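Local coordinates for single-stranded DNA-binding protein DdrB (Deinococcus radiodurans, PDB 4HQB) that binds single-stranded DNA as a ring-forming assembly of five subunits and probably takes part in the response to DNA damage, at residues I8-D13 against L38-G43; I54-D59 against G138-R143; A104-R109 against L132-G137. All coordinates share one frame; numbering follows the deposited sequence.

Interaction 1: I8-D13 against L38-G43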
loop_
_atom_site.group_PDB
_atom_site.type_symbol
_atom_site.label_atom_id
_atom_site.label_comp_id
_atom_site.label_asym_id
_atom_site.label_seq_id
_atom_site.Cartn_x
_atom_site.Cartn_y
_atom_site.Cartn_z
ATOM N N ILE A 8 11.155 7.843 -6.729
ATOM C CA ILE A 8 10.810 6.430 -6.845
ATOM C C ILE A 8 10.903 5.697 -5.507
ATOM O O ILE A 8 11.903 5.816 -4.795
ATOM C CB ILE A 8 11.665 5.723 -7.913
ATOM C CG1 ILE A 8 11.341 4.231 -7.952
ATOM C CG2 ILE A 8 13.161 5.961 -7.674
ATOM C CD1 ILE A 8 11.918 3.538 -9.199
ATOM N N GLU A 9 9.843 4.969 -5.163
ATOM C CA GLU A 9 9.785 4.205 -3.918
ATOM C C GLU A 9 10.316 2.774 -4.079
ATOM O O GLU A 9 9.836 1.996 -4.907
ATOM C CB GLU A 9 8.359 4.143 -3.374
ATOM C CG GLU A 9 7.860 5.374 -2.645
ATOM C CD GLU A 9 6.495 5.124 -2.004
ATOM O OE1 GLU A 9 5.862 6.088 -1.515
ATOM O OE2 GLU A 9 6.057 3.948 -1.992
ATOM N N PHE A 10 11.290 2.433 -3.250
ATOM C CA PHE A 10 11.915 1.128 -3.259
ATOM C C PHE A 10 11.609 0.360 -1.979
ATOM O O PHE A 10 11.241 0.943 -0.960
ATOM C CB PHE A 10 13.428 1.297 -3.332
ATOM C CG PHE A 10 13.942 1.678 -4.683
ATOM C CD1 PHE A 10 13.908 0.759 -5.747
ATOM C CD2 PHE A 10 14.521 2.918 -4.890
ATOM C CE1 PHE A 10 14.405 1.090 -6.995
ATOM C CE2 PHE A 10 15.041 3.249 -6.148
ATOM C CZ PHE A 10 14.969 2.333 -7.198
ATOM N N ILE A 11 11.770 -0.957 -2.049
ATOM C CA ILE A 11 11.882 -1.817 -0.876
ATOM C C ILE A 11 13.281 -2.412 -0.944
ATOM O O ILE A 11 13.609 -3.090 -1.920
ATOM C CB ILE A 11 10.849 -2.979 -0.889
ATOM C CG1 ILE A 11 9.401 -2.464 -0.873
ATOM C CG2 ILE A 11 11.111 -3.936 0.259
ATOM C CD1 ILE A 11 9.030 -1.644 0.330
ATOM N N THR A 12 14.119 -2.136 0.060
ATOM C CA THR A 12 15.498 -2.612 0.055
ATOM C C THR A 12 15.575 -4.133 0.253
ATOM O O THR A 12 14.566 -4.802 0.482
ATOM C CB THR A 12 16.401 -1.904 1.133
ATOM O OG1 THR A 12 16.062 -2.386 2.435
ATOM C CG2 THR A 12 16.231 -0.391 1.101
ATOM N N ASP A 13 16.778 -4.676 0.160
ATOM C CA ASP A 13 16.977 -6.098 0.412
ATOM C C ASP A 13 16.716 -6.411 1.884
ATOM O O ASP A 13 16.486 -7.559 2.253
ATOM C CB ASP A 13 18.398 -6.495 0.038
ATOM C CG ASP A 13 19.420 -5.716 0.810
ATOM O OD1 ASP A 13 19.361 -4.474 0.771
ATOM O OD2 ASP A 13 20.259 -6.340 1.486
ATOM N N LEU A 38 21.338 -4.149 -6.254
ATOM C CA LEU A 38 21.524 -4.407 -4.824
ATOM C C LEU A 38 20.379 -5.227 -4.230
ATOM O O LEU A 38 20.247 -5.329 -3.015
ATOM C CB LEU A 38 21.627 -3.090 -4.055
ATOM C CG LEU A 38 22.745 -2.114 -4.435
ATOM C CD1 LEU A 38 22.616 -0.820 -3.612
ATOM C CD2 LEU A 38 24.134 -2.744 -4.250
ATOM N N GLY A 39 19.530 -5.782 -5.084
ATOM C CA GLY A 39 18.357 -6.493 -4.616
ATOM C C GLY A 39 17.154 -5.607 -4.298
ATOM O O GLY A 39 16.120 -6.109 -3.855
ATOM N N TRP A 40 17.262 -4.299 -4.525
ATOM C CA TRP A 40 16.115 -3.419 -4.263
ATOM C C TRP A 40 15.045 -3.585 -5.331
ATOM O O TRP A 40 15.353 -3.695 -6.515
ATOM C CB TRP A 40 16.515 -1.932 -4.191
ATOM C CG TRP A 40 17.455 -1.565 -3.064
ATOM C CD1 TRP A 40 18.301 -2.401 -2.379
ATOM C CD2 TRP A 40 17.635 -0.255 -2.498
ATOM N NE1 TRP A 40 18.991 -1.689 -1.425
ATOM C CE2 TRP A 40 18.611 -0.372 -1.483
ATOM C CE3 TRP A 40 17.059 1.004 -2.750
ATOM C CZ2 TRP A 40 19.025 0.729 -0.708
ATOM C CZ3 TRP A 40 17.480 2.101 -1.991
ATOM C CH2 TRP A 40 18.456 1.950 -0.982
ATOM N N THR A 41 13.782 -3.579 -4.910
ATOM C CA THR A 41 12.670 -3.598 -5.863
ATOM C C THR A 41 11.722 -2.411 -5.681
ATOM O O THR A 41 11.584 -1.867 -4.565
ATOM C CB THR A 41 11.856 -4.893 -5.733
ATOM O OG1 THR A 41 11.336 -4.990 -4.399
ATOM C CG2 THR A 41 12.746 -6.112 -6.028
ATOM N N SER A 42 11.059 -2.038 -6.774
ATOM C CA SER A 42 10.043 -0.982 -6.749
ATOM C C SER A 42 8.700 -1.510 -7.238
ATOM O O SER A 42 8.587 -1.941 -8.373
ATOM C CB SER A 42 10.465 0.200 -7.632
ATOM O OG SER A 42 9.509 1.243 -7.539
ATOM N N GLY A 43 7.680 -1.448 -6.393
ATOM C CA GLY A 43 6.364 -1.912 -6.773
ATOM C C GLY A 43 6.177 -3.404 -6.545
ATOM O O GLY A 43 7.027 -4.074 -5.980
HETATM O O HOH W 1 8.205 -0.493 -3.748
#

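Interaction 2: I54-D59 against G138-R143. With nucleotides of chain G.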
loop_
_atom_site.group_PDB
_atom_site.type_symbol
_atom_site.label_atom_id
_atom_site.label_comp_id
_atom_site.label_asym_id
_atom_site.label_seq_id
_atom_site.Cartn_x
_atom_site.Cartn_y
_atom_site.Cartn_z
ATOM N N ILE A 54 9.806 -11.019 -26.697
ATOM C CA ILE A 54 10.547 -12.271 -26.681
ATOM C C ILE A 54 12.023 -11.992 -26.988
ATOM O O ILE A 54 12.894 -12.539 -26.318
ATOM C CB ILE A 54 9.957 -13.378 -27.635
ATOM C CG1 ILE A 54 10.758 -14.676 -27.523
ATOM C CG2 ILE A 54 9.899 -12.908 -29.109
ATOM C CD1 ILE A 54 10.778 -15.301 -26.115
ATOM N N GLU A 55 12.302 -11.106 -27.949
ATOM C CA GLU A 55 13.690 -10.833 -28.361
ATOM C C GLU A 55 14.532 -10.164 -27.267
ATOM O O GLU A 55 15.722 -9.996 -27.457
ATOM C CB GLU A 55 13.757 -9.953 -29.623
ATOM C CG GLU A 55 12.983 -10.429 -30.869
ATOM C CD GLU A 55 12.919 -9.355 -32.003
ATOM O OE1 GLU A 55 12.321 -8.242 -31.833
ATOM O OE2 GLU A 55 13.485 -9.641 -33.085
ATOM N N ASN A 56 13.926 -9.748 -26.150
ATOM C CA ASN A 56 14.717 -9.298 -24.996
ATOM C C ASN A 56 15.053 -10.398 -23.994
ATOM O O ASN A 56 15.713 -10.132 -22.972
ATOM C CB ASN A 56 14.012 -8.168 -24.231
ATOM C CG ASN A 56 14.092 -6.834 -24.956
ATOM O OD1 ASN A 56 13.095 -6.343 -25.482
ATOM N ND2 ASN A 56 15.288 -6.254 -25.006
ATOM N N GLU A 57 14.603 -11.625 -24.253
ATOM C CA GLU A 57 14.762 -12.662 -23.231
ATOM C C GLU A 57 16.219 -13.086 -22.965
ATOM O O GLU A 57 16.615 -13.241 -21.823
ATOM C CB GLU A 57 13.885 -13.883 -23.513
ATOM C CG GLU A 57 13.772 -14.861 -22.329
ATOM C CD GLU A 57 14.861 -15.931 -22.352
ATOM O OE1 GLU A 57 15.408 -16.167 -23.447
ATOM O OE2 GLU A 57 15.179 -16.520 -21.287
ATOM N N ALA A 58 17.012 -13.261 -24.011
ATOM C CA ALA A 58 18.312 -13.915 -23.854
ATOM C C ALA A 58 19.386 -13.060 -23.170
ATOM O O ALA A 58 20.313 -13.600 -22.582
ATOM C CB ALA A 58 18.812 -14.453 -25.182
ATOM N N ASP A 59 19.253 -11.737 -23.238
ATOM C CA ASP A 59 20.229 -10.853 -22.619
ATOM C C ASP A 59 19.528 -9.804 -21.745
ATOM O O ASP A 59 20.004 -8.689 -21.584
ATOM C CB ASP A 59 21.141 -10.202 -23.674
ATOM C CG ASP A 59 20.398 -9.174 -24.538
ATOM O OD1 ASP A 59 19.156 -9.194 -24.542
ATOM O OD2 ASP A 59 21.047 -8.354 -25.221
ATOM N N GLY A 138 6.075 -8.947 -29.580
ATOM C CA GLY A 138 6.569 -7.592 -29.480
ATOM C C GLY A 138 7.813 -7.323 -30.294
ATOM O O GLY A 138 8.185 -8.065 -31.192
ATOM N N LYS A 139 8.472 -6.229 -29.968
ATOM C CA LYS A 139 9.676 -5.865 -30.676
ATOM C C LYS A 139 10.735 -5.452 -29.666
ATOM O O LYS A 139 10.465 -4.633 -28.767
ATOM C CB LYS A 139 9.405 -4.709 -31.622
ATOM C CG LYS A 139 10.673 -4.169 -32.264
ATOM C CD LYS A 139 10.380 -2.918 -33.080
ATOM C CE LYS A 139 11.637 -2.408 -33.763
ATOM N NZ LYS A 139 11.427 -1.028 -34.266
ATOM N N ARG A 140 11.930 -6.009 -29.841
ATOM C CA ARG A 140 13.089 -5.725 -28.992
ATOM C C ARG A 140 13.260 -4.252 -28.621
ATOM O O ARG A 140 13.265 -3.379 -29.484
ATOM C CB ARG A 140 14.374 -6.205 -29.661
ATOM C CG ARG A 140 15.625 -5.889 -28.823
ATOM C CD ARG A 140 16.871 -6.659 -29.254
ATOM N NE ARG A 140 18.077 -6.235 -28.525
ATOM C CZ ARG A 140 18.573 -6.882 -27.471
ATOM N NH1 ARG A 140 17.978 -7.980 -27.009
ATOM N NH2 ARG A 140 19.665 -6.437 -26.876
ATOM N N GLN A 141 13.406 -3.982 -27.332
ATOM C CA GLN A 141 13.798 -2.641 -26.890
ATOM C C GLN A 141 15.169 -2.710 -26.184
ATOM O O GLN A 141 15.387 -3.553 -25.305
ATOM C CB GLN A 141 12.729 -2.061 -25.970
ATOM C CG GLN A 141 11.309 -2.092 -26.551
ATOM C CD GLN A 141 10.313 -1.280 -25.705
ATOM O OE1 GLN A 141 10.603 -0.907 -24.560
ATOM N NE2 GLN A 141 9.147 -0.997 -26.276
ATOM N N GLU A 142 16.092 -1.844 -26.597
ATOM C CA GLU A 142 17.445 -1.826 -26.048
ATOM C C GLU A 142 17.473 -1.553 -24.543
ATOM O O GLU A 142 18.375 -2.008 -23.846
ATOM C CB GLU A 142 18.318 -0.795 -26.773
ATOM N N ARG A 143 16.485 -0.822 -24.040
ATOM C CA ARG A 143 16.488 -0.436 -22.630
ATOM C C ARG A 143 16.417 -1.644 -21.686
ATOM O O ARG A 143 16.873 -1.564 -20.551
ATOM C CB ARG A 143 15.376 0.587 -22.332
ATOM C CG ARG A 143 13.968 0.030 -22.439
ATOM C CD ARG A 143 12.901 1.089 -22.129
ATOM N NE ARG A 143 11.613 0.421 -21.958
ATOM C CZ ARG A 143 10.618 0.875 -21.206
ATOM N NH1 ARG A 143 9.498 0.176 -21.115
ATOM N NH2 ARG A 143 10.741 2.020 -20.539
ATOM P P DT G 1 5.895 -7.630 -37.451
ATOM O OP1 DT G 1 5.368 -6.517 -38.267
ATOM O OP2 DT G 1 5.375 -9.000 -37.629
ATOM O "O5'" DT G 1 5.780 -7.201 -35.887
ATOM C "C5'" DT G 1 6.362 -7.848 -34.727
ATOM C "C4'" DT G 1 5.910 -7.060 -33.490
ATOM O "O4'" DT G 1 6.751 -5.865 -33.453
ATOM C "C3'" DT G 1 4.473 -6.541 -33.652
ATOM O "O3'" DT G 1 3.246 -7.029 -32.977
ATOM C "C2'" DT G 1 4.510 -5.015 -33.519
ATOM C "C1'" DT G 1 5.967 -4.699 -33.226
ATOM N N1 DT G 1 6.417 -3.573 -34.076
ATOM C C2 DT G 1 6.790 -2.408 -33.436
ATOM O O2 DT G 1 6.783 -2.286 -32.222
ATOM N N3 DT G 1 7.193 -1.406 -34.270
ATOM C C4 DT G 1 7.239 -1.469 -35.651
ATOM O O4 DT G 1 7.621 -0.519 -36.321
ATOM C C5 DT G 1 6.825 -2.712 -36.261
ATOM C C7 DT G 1 6.834 -2.844 -37.771
ATOM C C6 DT G 1 6.433 -3.707 -35.454
ATOM P P DT G 2 3.149 -7.897 -31.623
ATOM O OP1 DT G 2 4.386 -8.537 -31.175
ATOM O OP2 DT G 2 2.058 -8.803 -32.034
ATOM O "O5'" DT G 2 2.496 -6.902 -30.544
ATOM C "C5'" DT G 2 2.771 -6.963 -29.137
ATOM C "C4'" DT G 2 1.558 -6.836 -28.232
ATOM O "O4'" DT G 2 0.849 -5.598 -28.468
ATOM C "C3'" DT G 2 0.483 -7.902 -28.369
ATOM O "O3'" DT G 2 -0.256 -7.966 -27.163
ATOM C "C2'" DT G 2 -0.407 -7.321 -29.464
ATOM C "C1'" DT G 2 -0.408 -5.851 -29.075
ATOM N N1 DT G 2 -0.504 -4.891 -30.204
ATOM C C2 DT G 2 -1.124 -3.704 -29.932
ATOM O O2 DT G 2 -1.585 -3.449 -28.843
ATOM N N3 DT G 2 -1.184 -2.828 -30.981
ATOM C C4 DT G 2 -0.677 -3.016 -32.245
ATOM O O4 DT G 2 -0.782 -2.168 -33.121
ATOM C C5 DT G 2 -0.029 -4.276 -32.474
ATOM C C7 DT G 2 0.531 -4.538 -33.840
ATOM C C6 DT G 2 0.034 -5.158 -31.457
HETATM O O HOH W 2 10.306 -9.442 -29.555
#

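Interaction 3: A104-R109 against L132-G137. With nucleotides of chain G.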
loop_
_atom_site.group_PDB
_atom_site.type_symbol
_atom_site.label_atom_id
_atom_site.label_comp_id
_atom_site.label_asym_id
_atom_site.label_seq_id
_atom_site.Cartn_x
_atom_site.Cartn_y
_atom_site.Cartn_z
ATOM N N ALA A 104 6.016 -18.637 -25.877
ATOM C CA ALA A 104 6.591 -17.687 -24.932
ATOM C C ALA A 104 7.561 -18.341 -23.990
ATOM O O ALA A 104 7.536 -19.553 -23.807
ATOM C CB ALA A 104 5.503 -16.980 -24.153
ATOM N N ILE A 105 8.431 -17.514 -23.419
ATOM C CA ILE A 105 9.249 -17.913 -22.295
ATOM C C ILE A 105 8.693 -17.345 -20.984
ATOM O O ILE A 105 8.498 -16.126 -20.821
ATOM C CB ILE A 105 10.720 -17.509 -22.467
ATOM C CG1 ILE A 105 11.290 -18.157 -23.730
ATOM C CG2 ILE A 105 11.528 -17.962 -21.244
ATOM C CD1 ILE A 105 11.375 -19.716 -23.624
ATOM N N LYS A 106 8.432 -18.256 -20.059
ATOM C CA LYS A 106 7.866 -17.909 -18.784
ATOM C C LYS A 106 8.839 -18.229 -17.660
ATOM O O LYS A 106 9.353 -19.342 -17.560
ATOM C CB LYS A 106 6.543 -18.640 -18.558
ATOM C CG LYS A 106 5.952 -18.402 -17.176
ATOM C CD LYS A 106 4.520 -18.933 -17.043
ATOM C CE LYS A 106 4.508 -20.434 -16.862
ATOM N NZ LYS A 106 3.260 -20.898 -16.180
ATOM N N TYR A 107 9.110 -17.238 -16.822
ATOM C CA TYR A 107 9.855 -17.488 -15.607
ATOM C C TYR A 107 8.866 -17.553 -14.432
ATOM O O TYR A 107 8.155 -16.563 -14.145
ATOM C CB TYR A 107 10.884 -16.389 -15.393
ATOM C CG TYR A 107 12.088 -16.478 -16.297
ATOM C CD1 TYR A 107 12.045 -15.966 -17.584
ATOM C CD2 TYR A 107 13.276 -17.062 -15.857
ATOM C CE1 TYR A 107 13.141 -16.029 -18.414
ATOM C CE2 TYR A 107 14.396 -17.139 -16.697
ATOM C CZ TYR A 107 14.316 -16.621 -17.965
ATOM O OH TYR A 107 15.393 -16.677 -18.813
ATOM N N SER A 108 8.810 -18.705 -13.759
ATOM C CA SER A 108 7.805 -18.901 -12.705
ATOM C C SER A 108 8.186 -19.927 -11.650
ATOM O O SER A 108 9.215 -20.602 -11.766
ATOM C CB SER A 108 6.462 -19.301 -13.313
ATOM O OG SER A 108 6.601 -20.496 -14.023
ATOM N N ARG A 109 7.343 -20.035 -10.623
ATOM C CA ARG A 109 7.588 -20.924 -9.485
ATOM C C ARG A 109 6.248 -21.334 -8.898
ATOM O O ARG A 109 5.230 -20.678 -9.171
ATOM C CB ARG A 109 8.388 -20.189 -8.390
ATOM C CG ARG A 109 7.606 -19.075 -7.726
ATOM C CD ARG A 109 8.407 -18.434 -6.597
ATOM N NE ARG A 109 7.765 -17.221 -6.087
ATOM C CZ ARG A 109 6.825 -17.220 -5.145
ATOM N NH1 ARG A 109 6.392 -18.379 -4.645
ATOM N NH2 ARG A 109 6.308 -16.070 -4.716
ATOM N N LEU A 132 7.091 -14.559 -12.628
ATOM C CA LEU A 132 7.926 -13.360 -12.516
ATOM C C LEU A 132 7.961 -12.541 -13.806
ATOM O O LEU A 132 7.877 -11.307 -13.774
ATOM C CB LEU A 132 9.351 -13.725 -12.120
ATOM C CG LEU A 132 10.405 -12.611 -12.103
ATOM C CD1 LEU A 132 10.122 -11.553 -11.013
ATOM C CD2 LEU A 132 11.800 -13.249 -11.913
ATOM N N ALA A 133 8.111 -13.232 -14.932
ATOM C CA ALA A 133 8.205 -12.572 -16.227
ATOM C C ALA A 133 7.769 -13.477 -17.369
ATOM O O ALA A 133 7.990 -14.703 -17.356
ATOM C CB ALA A 133 9.625 -12.071 -16.479
ATOM N N ILE A 134 7.152 -12.857 -18.364
ATOM C CA ILE A 134 6.715 -13.583 -19.540
ATOM C C ILE A 134 7.248 -12.867 -20.750
ATOM O O ILE A 134 6.931 -11.711 -20.970
ATOM C CB ILE A 134 5.181 -13.704 -19.615
ATOM C CG1 ILE A 134 4.671 -14.409 -18.357
ATOM C CG2 ILE A 134 4.756 -14.461 -20.906
ATOM C CD1 ILE A 134 3.218 -14.761 -18.379
ATOM N N PHE A 135 8.076 -13.567 -21.518
ATOM C CA PHE A 135 8.645 -13.028 -22.735
ATOM C C PHE A 135 7.851 -13.576 -23.942
ATOM O O PHE A 135 7.871 -14.775 -24.210
ATOM C CB PHE A 135 10.148 -13.356 -22.808
ATOM C CG PHE A 135 10.979 -12.685 -21.712
ATOM C CD1 PHE A 135 11.106 -13.268 -20.455
ATOM C CD2 PHE A 135 11.636 -11.482 -21.948
ATOM C CE1 PHE A 135 11.862 -12.661 -19.454
ATOM C CE2 PHE A 135 12.388 -10.864 -20.956
ATOM C CZ PHE A 135 12.497 -11.448 -19.705
ATOM N N ARG A 136 7.133 -12.685 -24.633
ATOM C CA ARG A 136 6.297 -13.044 -25.787
ATOM C C ARG A 136 6.149 -11.903 -26.809
ATOM O O ARG A 136 5.889 -10.754 -26.437
ATOM C CB ARG A 136 4.899 -13.473 -25.331
ATOM C CG ARG A 136 4.116 -14.229 -26.388
ATOM C CD ARG A 136 2.713 -14.590 -25.889
ATOM N NE ARG A 136 1.991 -13.365 -25.570
ATOM C CZ ARG A 136 1.447 -13.080 -24.390
ATOM N NH1 ARG A 136 1.490 -13.960 -23.395
ATOM N NH2 ARG A 136 0.843 -11.908 -24.217
ATOM N N GLY A 137 6.276 -12.248 -28.090
ATOM C CA GLY A 137 6.012 -11.340 -29.203
ATOM C C GLY A 137 6.731 -9.996 -29.078
ATOM O O GLY A 137 7.850 -9.911 -28.536
ATOM P P DT G 3 0.412 -8.536 -25.814
ATOM O OP1 DT G 3 1.064 -7.407 -25.125
ATOM O OP2 DT G 3 1.161 -9.756 -26.156
ATOM O "O5'" DT G 3 -0.840 -9.002 -24.932
ATOM C "C5'" DT G 3 -1.600 -8.027 -24.284
ATOM C "C4'" DT G 3 -3.033 -8.513 -24.165
ATOM O "O4'" DT G 3 -3.655 -8.645 -25.477
ATOM C "C3'" DT G 3 -3.167 -9.865 -23.471
ATOM O "O3'" DT G 3 -4.289 -9.721 -22.628
ATOM C "C2'" DT G 3 -3.425 -10.842 -24.630
ATOM C "C1'" DT G 3 -4.227 -9.936 -25.577
ATOM N N1 DT G 3 -4.210 -10.338 -27.005
ATOM C C2 DT G 3 -5.416 -10.683 -27.607
ATOM O O2 DT G 3 -6.499 -10.704 -27.052
ATOM N N3 DT G 3 -5.318 -11.030 -28.919
ATOM C C4 DT G 3 -4.177 -11.074 -29.677
ATOM O O4 DT G 3 -4.211 -11.415 -30.842
ATOM C C5 DT G 3 -2.953 -10.703 -29.018
ATOM C C7 DT G 3 -1.678 -10.744 -29.822
ATOM C C6 DT G 3 -3.012 -10.356 -27.709
#

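Interaction 1: I8-D13 against L38-G43
T12 and W40 meet through matching first torsions: CG2 of T12 and CG of W40 each stand anti to their own carbonyl carbon (chi1 of W40 -63°), and the two side chains run alongside each other in the same direction. The T12 methyl thereby settles over one face of the indole, CG2 lying 3.6 Å from the centroid of the W40 six-membered ring, a CH-pi contact. F10 crosses W40 at about a right angle, the edge of the indole pointing at the phenyl face in an offset edge-to-face pair with planes 67° apart; F10 CB and W40 CE3 approach to 3.7 Å. Y35, from helix 28-36, stacks on W40 and also meets F10, and G39 ends that helix as the C-prime residue of a Schellman motif.

Beside these rings the backbones pair through a single antiparallel bridge. I11 N donates to T41 O at 2.7 Å, the oxygen accepting nearly head-on, and T41 N returns a bond to I11 O at 3.0 Å. R82 also reaches I11 O, as well as T41 OG1 and T12 O. S42 OG donates to E9 O over 2.8 Å; OG is anti to its backbone N (chi1 -177°), which swings it across to the strand. A water gives a second bond to E9 O, at 3.2 Å, and accepts from G43 N.

S42 OG is in turn met by R17 N of a second subunit, whose strand continues the sheet through I8 and E9; R143 of a third subunit makes a salt bridge to D13, and its L28 packs on W40. Rings thus pack the loop that follows helix 28-36 against strand 6-11, two donors satisfy each of E9 O and I11 O, and S42 OG probably links strand, loop and neighbouring chain.

Interaction 2: I54-D59 against G138-R143
The N56 carboxamide pairs with both backbone polar atoms of Q141, as a strand partner would: OD1 accepts from Q141 N at 3.0 Å, in the carbonyl plane and on a lone pair, while ND2 donates to Q141 O at 2.7 Å. The two loops do not pair as strands; side chains that bond to backbone largely lace them together. E55 OE1 takes the N-H of R140 in a nearly straight bond of 3.0 Å.

The R140 side chain, extended from CG to NE, carries its guanidinium past N56 ND2, which lies over one face, to D59. There it grips the carboxylate end-on, NH1 to D59 OD1 at 3.0 Å and NH2 to D59 OD2 at 2.9 Å; NH1 also donates to E55 O, in the guanidinium plane. A leucine in place of R140 would probably leave the D59 carboxylate without its charged mate and E55 O short of a donor.

On the DNA side, K139 CB and CD pack against DT1 of chain G. The contact lies at the surface, joining the 3-10 turn after strand 50-52 to the loop after strand 129-135, with I54 and E57 resting on F135 and I105 of the neighbouring sheet.

Interaction 3: A104-R109 against L132-G137
Y107 and F135 form the apolar centre of this antiparallel strand pair in the mixed sheet, on the same face as I105 and A133. Their rings meet rim to rim, Y107 CE1 to F135 CE1 at 3.7 Å, with planes 73° apart and neither ring over the other's face. In both, CG is anti to the carbonyl carbon (chi1 -75° for Y107, -65° for F135), which stands the rings next to each other on this face. W62 meets Y107 and F60 meets F135, each edge-to-face, and Y107 OH bonds to the E57 carboxylate.

K106 and I134 occupy the other face, where K106 engages Y129 in a cation-pi interaction. At the A104-R136 end of the pair, A104 CB sits against R136 CB at 3.7 Å.

In the backbone between the two faces, I105 and F135 are a hydrogen-bonded pair, I105 N to F135 O at 2.9 Å and F135 N to I105 O at 2.7 Å. Y107 N then donates to A133 O at 2.8 Å. A classic beta bulge interrupts the ladder: L132 and A133 both face Y107, whose O accepts a 2.7 Å bond from L132 N and only a weak one, 3.4 Å, from A133 N.

Past the F135 end of the ladder lies the polar edge, where the strand reaches the DNA. The R136 side chain, bent at chi3, turns away from strand 104-109 toward the backbone of the bound thymidylate, consistent with a role in holding the single strand: R136 NH2 donates to OP2 of DT3 of chain G at 2.9 Å.

How the interactions relate
Interaction 3 is the buried one, a regular strand ladder in the mixed sheet; interaction 2 is a surface contact and interaction 1 is partly buried. Interactions 2 and 3 touch and are continuous along the chain, since 138-143 follows directly on 132-137: I54 N lies 2.9 Å from G137 O. Both also border the DNA of chain G. Interaction 1 stands apart, its centre about 21 Å from that of interaction 3, and belongs to the two-stranded sheet that a second subunit extends. The chemistry follows: backbone bonds and aromatic rings inside, charged and amide side chains at the surface, and a mixture where two other subunits meet interaction 1.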